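Local atomic coordinates of alpha-rhamnosidase (Dictyoglomus thermophilum, PDB entry 6I60), a protein that probably catalyses the hydrolysis of terminal non-reducing alpha-L-rhamnose residues in alpha-L-rhamnosides. Residues 36-41 and 46-51; 571-576 and 580-585. All blocks are in the same frame, centred on the assembly; numbering follows the deposited sequence.

Interaction 1. Residues 36-41 and 46-51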
# COMPACT_ATOMS: atom_id res chain seq x y z
N LYS A 36 -16.05 -11.19 3.22
CA LYS A 36 -15.37 -10.01 3.72
C LYS A 36 -16.34 -8.83 3.76
O LYS A 36 -17.07 -8.59 2.80
CB LYS A 36 -14.16 -9.66 2.86
CG LYS A 36 -13.21 -10.82 2.61
CD LYS A 36 -11.76 -10.41 2.75
CE LYS A 36 -10.85 -11.25 1.86
NZ LYS A 36 -10.67 -10.63 0.52
N CYS A 37 -16.35 -8.13 4.89
CA CYS A 37 -17.02 -6.84 5.01
C CYS A 37 -15.95 -5.76 5.11
O CYS A 37 -15.04 -5.86 5.93
CB CYS A 37 -17.93 -6.80 6.24
SG CYS A 37 -18.66 -5.18 6.55
N GLU A 38 -16.06 -4.74 4.26
CA GLU A 38 -15.01 -3.73 4.11
C GLU A 38 -13.68 -4.37 3.72
O GLU A 38 -12.61 -3.90 4.12
CB GLU A 38 -14.86 -2.88 5.37
CG GLU A 38 -15.94 -1.83 5.55
CD GLU A 38 -16.00 -0.85 4.40
OE1 GLU A 38 -15.28 0.17 4.44
OE2 GLU A 38 -16.76 -1.11 3.44
N PHE A 39 -13.75 -5.46 2.95
CA PHE A 39 -12.56 -6.19 2.49
C PHE A 39 -11.72 -6.68 3.66
O PHE A 39 -10.49 -6.67 3.62
CB PHE A 39 -11.72 -5.33 1.54
CG PHE A 39 -12.49 -4.83 0.35
CD1 PHE A 39 -12.68 -5.64 -0.76
CD2 PHE A 39 -13.03 -3.55 0.34
CE1 PHE A 39 -13.39 -5.18 -1.85
CE2 PHE A 39 -13.74 -3.09 -0.75
CZ PHE A 39 -13.92 -3.91 -1.85
N THR A 40 -12.39 -7.14 4.72
CA THR A 40 -11.71 -7.66 5.89
C THR A 40 -12.58 -8.73 6.53
O THR A 40 -13.80 -8.59 6.60
CB THR A 40 -11.42 -6.55 6.91
OG1 THR A 40 -10.81 -5.44 6.25
CG2 THR A 40 -10.49 -7.06 8.01
N THR A 41 -11.94 -9.81 6.97
CA THR A 41 -12.65 -10.90 7.64
C THR A 41 -13.06 -10.44 9.04
O THR A 41 -12.21 -10.19 9.89
CB THR A 41 -11.78 -12.14 7.71
OG1 THR A 41 -11.67 -12.73 6.41
CG2 THR A 41 -12.38 -13.17 8.67
N VAL A 46 -16.68 -0.79 11.90
CA VAL A 46 -17.20 -0.31 10.62
C VAL A 46 -17.95 0.99 10.86
O VAL A 46 -18.98 1.01 11.54
CB VAL A 46 -18.10 -1.36 9.95
CG1 VAL A 46 -18.32 -1.01 8.49
CG2 VAL A 46 -17.48 -2.74 10.09
N ASP A 47 -17.42 2.09 10.32
CA ASP A 47 -18.09 3.39 10.41
C ASP A 47 -18.83 3.76 9.14
O ASP A 47 -19.67 4.66 9.18
CB ASP A 47 -17.08 4.49 10.75
CG ASP A 47 -16.98 4.76 12.24
OD1 ASP A 47 -16.26 5.70 12.64
OD2 ASP A 47 -17.63 4.03 13.02
N LYS A 48 -18.55 3.09 8.03
CA LYS A 48 -19.28 3.32 6.79
C LYS A 48 -20.74 2.90 6.97
O LYS A 48 -21.01 1.75 7.34
CB LYS A 48 -18.64 2.55 5.64
CG LYS A 48 -17.94 3.41 4.61
CD LYS A 48 -17.79 2.68 3.29
CE LYS A 48 -17.42 3.64 2.17
NZ LYS A 48 -16.18 4.41 2.47
N LYS A 49 -21.67 3.82 6.72
CA LYS A 49 -23.08 3.49 6.84
C LYS A 49 -23.50 2.45 5.81
O LYS A 49 -24.42 1.67 6.06
CB LYS A 49 -23.93 4.76 6.69
CG LYS A 49 -23.62 5.84 7.72
CD LYS A 49 -24.52 5.73 8.93
CE LYS A 49 -24.17 6.79 9.97
NZ LYS A 49 -24.50 8.16 9.52
N ASN A 50 -22.83 2.43 4.65
CA ASN A 50 -23.08 1.44 3.60
C ASN A 50 -21.77 0.72 3.31
O ASN A 50 -21.08 1.04 2.32
CB ASN A 50 -23.65 2.09 2.35
CG ASN A 50 -24.89 2.91 2.63
OD1 ASN A 50 -24.83 3.97 3.25
ND2 ASN A 50 -26.04 2.42 2.18
N PRO A 51 -21.38 -0.25 4.13
CA PRO A 51 -20.13 -0.98 3.89
C PRO A 51 -20.22 -1.85 2.64
O PRO A 51 -21.29 -2.04 2.05
CB PRO A 51 -19.96 -1.83 5.15
CG PRO A 51 -21.34 -1.97 5.70
CD PRO A 51 -22.05 -0.69 5.37
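Glu38 sends its side chain across to Val46, Lys48 and Pro51: the CG methylene packs on Val46 and Pro51, and the carboxylate lies between Lys48 and Pro51. Its CG lies anti to the carbonyl carbon (chi1 -76°) and 3.9 Å from Val46 CG1, while a bend at chi2 (-59°) brings the carboxylate over to the far segment. There OE2 comes 3.4 Å from Pro51 CA and also accepts the backbone N-H of Ile52, just beyond the segment. OE1 rests beside the aliphatic part of Lys48, 3.7 Å from its CD; the two chains run at about a right angle, and the ammonium NZ stays 4.8 Å from OE1. The closer charge partner of OE1 is Arg528, which forms a salt bridge to it from helix 524-535. An alanine in place of Glu38 would probably leave Arg528 and the Ile52 N-H without this carboxylate and remove part of the packing on Pro51 and Val46. Cys37 adds a smaller apolar contact: with SG anti to its backbone N (chi1 174°), the sulfur lies 3.9 Å from Pro51 CB. Glu38 and Phe39 both have left-handed backbone angles, in a tight turn with Cys37 N bonded to Thr40 O at 3.1 Å. Glu38 thus closes the loop onto its own sheet at Pro51 and Ile52 and touches the second sheet at Val46, consistent with an immunoglobulin-like beta-sandwich.

Interaction 2. Residues 571-576 and 580-585; sequences YLYQYY and YVLEEH
Leu572 and Val581 form one of two apolar pairs between these helices, and Tyr573 and Leu582 form the other. In the first, Leu572 CB sits 4.0 Å from Val581 CG1, and the side chains cross at about a right angle as the leucine's CD1 comes 4.2 Å from Val581 CG2. In the second, Leu582 CD1 lies 3.8 Å from Tyr573 CB, and equally near CG, so the methyl meets the root of the aromatic group. Because CG of Tyr573 is anti to its backbone N (chi1 170°), the ring leads away from Leu582, toward Leu647 of helix 626-648 and Pro842.

The hydrogen bonds near the contact are local or reach other parts of the domain. Tyr575 N to Tyr571 O, at 3.0 Å, and Glu584 N to Tyr580 O are regular helical bonds. His585, at the N-cap position of helix 586-599, bonds through ND1 to Tyr565 OH, while Tyr571 OH and Tyr575 OH bond to Arg765 and Glu515.

Two helices joined by a short connection and packed through apolar side chains make a tight helix-turn-helix corner (not the DNA-binding motif) within the six-hairpin glycosidase domain, whose family fold is an (alpha/alpha)6 barrel.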
# COMPACT_ATOMS: atom_id res chain seq x y z
N TYR A 571 -7.44 1.83 -10.83
CA TYR A 571 -6.83 0.54 -10.53
C TYR A 571 -7.72 -0.29 -9.62
O TYR A 571 -7.83 -1.51 -9.79
CB TYR A 571 -5.45 0.75 -9.90
CG TYR A 571 -4.34 0.99 -10.89
CD1 TYR A 571 -4.44 0.55 -12.20
CD2 TYR A 571 -3.18 1.65 -10.51
CE1 TYR A 571 -3.43 0.76 -13.11
CE2 TYR A 571 -2.16 1.88 -11.42
CZ TYR A 571 -2.29 1.43 -12.71
OH TYR A 571 -1.27 1.64 -13.62
N LEU A 572 -8.38 0.36 -8.65
CA LEU A 572 -9.25 -0.36 -7.73
C LEU A 572 -10.45 -0.97 -8.46
O LEU A 572 -10.97 -2.00 -8.03
CB LEU A 572 -9.72 0.58 -6.62
CG LEU A 572 -8.63 1.06 -5.67
CD1 LEU A 572 -9.24 1.83 -4.50
CD2 LEU A 572 -7.80 -0.11 -5.16
N TYR A 573 -10.90 -0.34 -9.54
CA TYR A 573 -11.98 -0.92 -10.34
C TYR A 573 -11.46 -1.95 -11.33
O TYR A 573 -12.16 -2.92 -11.64
CB TYR A 573 -12.75 0.18 -11.07
CG TYR A 573 -13.72 -0.34 -12.09
CD1 TYR A 573 -14.89 -0.99 -11.70
CD2 TYR A 573 -13.48 -0.21 -13.45
CE1 TYR A 573 -15.79 -1.48 -12.63
CE2 TYR A 573 -14.37 -0.70 -14.39
CZ TYR A 573 -15.52 -1.33 -13.98
OH TYR A 573 -16.42 -1.82 -14.90
N GLN A 574 -10.23 -1.78 -11.82
CA GLN A 574 -9.70 -2.69 -12.83
C GLN A 574 -9.34 -4.04 -12.23
O GLN A 574 -9.65 -5.09 -12.81
CB GLN A 574 -8.48 -2.06 -13.51
CG GLN A 574 -7.73 -2.98 -14.46
CD GLN A 574 -6.44 -2.37 -14.99
OE1 GLN A 574 -5.75 -1.65 -14.28
NE2 GLN A 574 -6.12 -2.66 -16.25
N TYR A 575 -8.68 -4.04 -11.07
CA TYR A 575 -8.17 -5.27 -10.47
C TYR A 575 -9.05 -5.83 -9.37
O TYR A 575 -8.81 -6.96 -8.92
CB TYR A 575 -6.75 -5.03 -9.93
CG TYR A 575 -5.70 -4.98 -11.01
CD1 TYR A 575 -5.27 -6.14 -11.64
CD2 TYR A 575 -5.12 -3.78 -11.39
CE1 TYR A 575 -4.31 -6.10 -12.63
CE2 TYR A 575 -4.16 -3.73 -12.38
CZ TYR A 575 -3.75 -4.89 -13.00
OH TYR A 575 -2.79 -4.85 -13.98
N TYR A 576 -10.07 -5.09 -8.93
CA TYR A 576 -10.97 -5.59 -7.90
C TYR A 576 -12.45 -5.50 -8.28
O TYR A 576 -13.27 -6.11 -7.59
CB TYR A 576 -10.77 -4.82 -6.58
CG TYR A 576 -9.39 -4.97 -5.98
CD1 TYR A 576 -8.41 -4.01 -6.20
CD2 TYR A 576 -9.07 -6.06 -5.19
CE1 TYR A 576 -7.14 -4.14 -5.65
CE2 TYR A 576 -7.81 -6.20 -4.63
CZ TYR A 576 -6.85 -5.24 -4.87
OH TYR A 576 -5.59 -5.36 -4.32
N TYR A 580 -17.91 1.20 -6.95
CA TYR A 580 -18.42 2.14 -5.96
C TYR A 580 -17.38 3.20 -5.61
O TYR A 580 -17.74 4.35 -5.35
CB TYR A 580 -18.86 1.39 -4.71
CG TYR A 580 -19.91 0.34 -4.98
CD1 TYR A 580 -19.61 -1.01 -4.83
CD2 TYR A 580 -21.19 0.69 -5.38
CE1 TYR A 580 -20.57 -1.98 -5.08
CE2 TYR A 580 -22.15 -0.27 -5.63
CZ TYR A 580 -21.83 -1.60 -5.47
OH TYR A 580 -22.79 -2.57 -5.72
N VAL A 581 -16.09 2.83 -5.59
CA VAL A 581 -15.05 3.81 -5.33
C VAL A 581 -14.93 4.81 -6.47
O VAL A 581 -14.37 5.89 -6.29
CB VAL A 581 -13.71 3.12 -5.05
CG1 VAL A 581 -13.02 2.74 -6.35
CG2 VAL A 581 -12.81 4.02 -4.21
N LEU A 582 -15.45 4.46 -7.65
CA LEU A 582 -15.45 5.40 -8.77
C LEU A 582 -16.54 6.45 -8.61
O LEU A 582 -16.33 7.62 -8.93
CB LEU A 582 -15.61 4.65 -10.09
CG LEU A 582 -14.41 3.81 -10.53
CD1 LEU A 582 -14.57 3.37 -11.98
CD2 LEU A 582 -13.11 4.57 -10.35
N GLU A 583 -17.72 6.05 -8.10
CA GLU A 583 -18.79 7.01 -7.87
C GLU A 583 -18.51 7.87 -6.64
O GLU A 583 -18.86 9.06 -6.63
CB GLU A 583 -20.12 6.29 -7.70
CG GLU A 583 -20.30 5.07 -8.59
CD GLU A 583 -21.57 4.30 -8.27
OE1 GLU A 583 -22.06 3.56 -9.16
OE2 GLU A 583 -22.09 4.43 -7.14
N GLU A 584 -17.88 7.31 -5.62
CA GLU A 584 -17.63 8.05 -4.38
C GLU A 584 -16.68 9.22 -4.60
O GLU A 584 -16.79 10.24 -3.91
CB GLU A 584 -17.09 7.10 -3.31
CG GLU A 584 -16.75 7.76 -1.99
CD GLU A 584 -16.03 6.82 -1.05
OE1 GLU A 584 -15.38 7.31 -0.10
OE2 GLU A 584 -16.11 5.59 -1.27
N HIS A 585 -15.74 9.10 -5.54
CA HIS A 585 -14.76 10.14 -5.81
C HIS A 585 -14.93 10.77 -7.18
O HIS A 585 -14.02 11.47 -7.66
CB HIS A 585 -13.34 9.58 -5.66
CG HIS A 585 -12.96 9.24 -4.25
ND1 HIS A 585 -12.60 10.19 -3.33
CD2 HIS A 585 -12.87 8.04 -3.62
CE1 HIS A 585 -12.31 9.60 -2.18
NE2 HIS A 585 -12.47 8.30 -2.33

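In the fold
Interactions 1 and 2 show how separate domains of one chain can meet over a shared helix. Their centres are about 15 Å apart, and they touch directly where Lys48 NZ lies 3.9 Å from Glu584 OE2, a long and weak approach of opposite charges. Helix 524-535 serves both: Arg528 also lies against Phe39 and Lys48, Ile524 receives Phe39 as well as Tyr576, and Asn532 lies against Glu584 and His585. The immunoglobulin-like domain is thereby seated on the helical glycosidase domain. The 2-(2-ethoxyethoxy)ethanol pocket is formed by Tyr656, Glu659 and Leu660 of helix 651-672, residues in neither contact; it does not by itself locate the active site, and both contacts are described as packing.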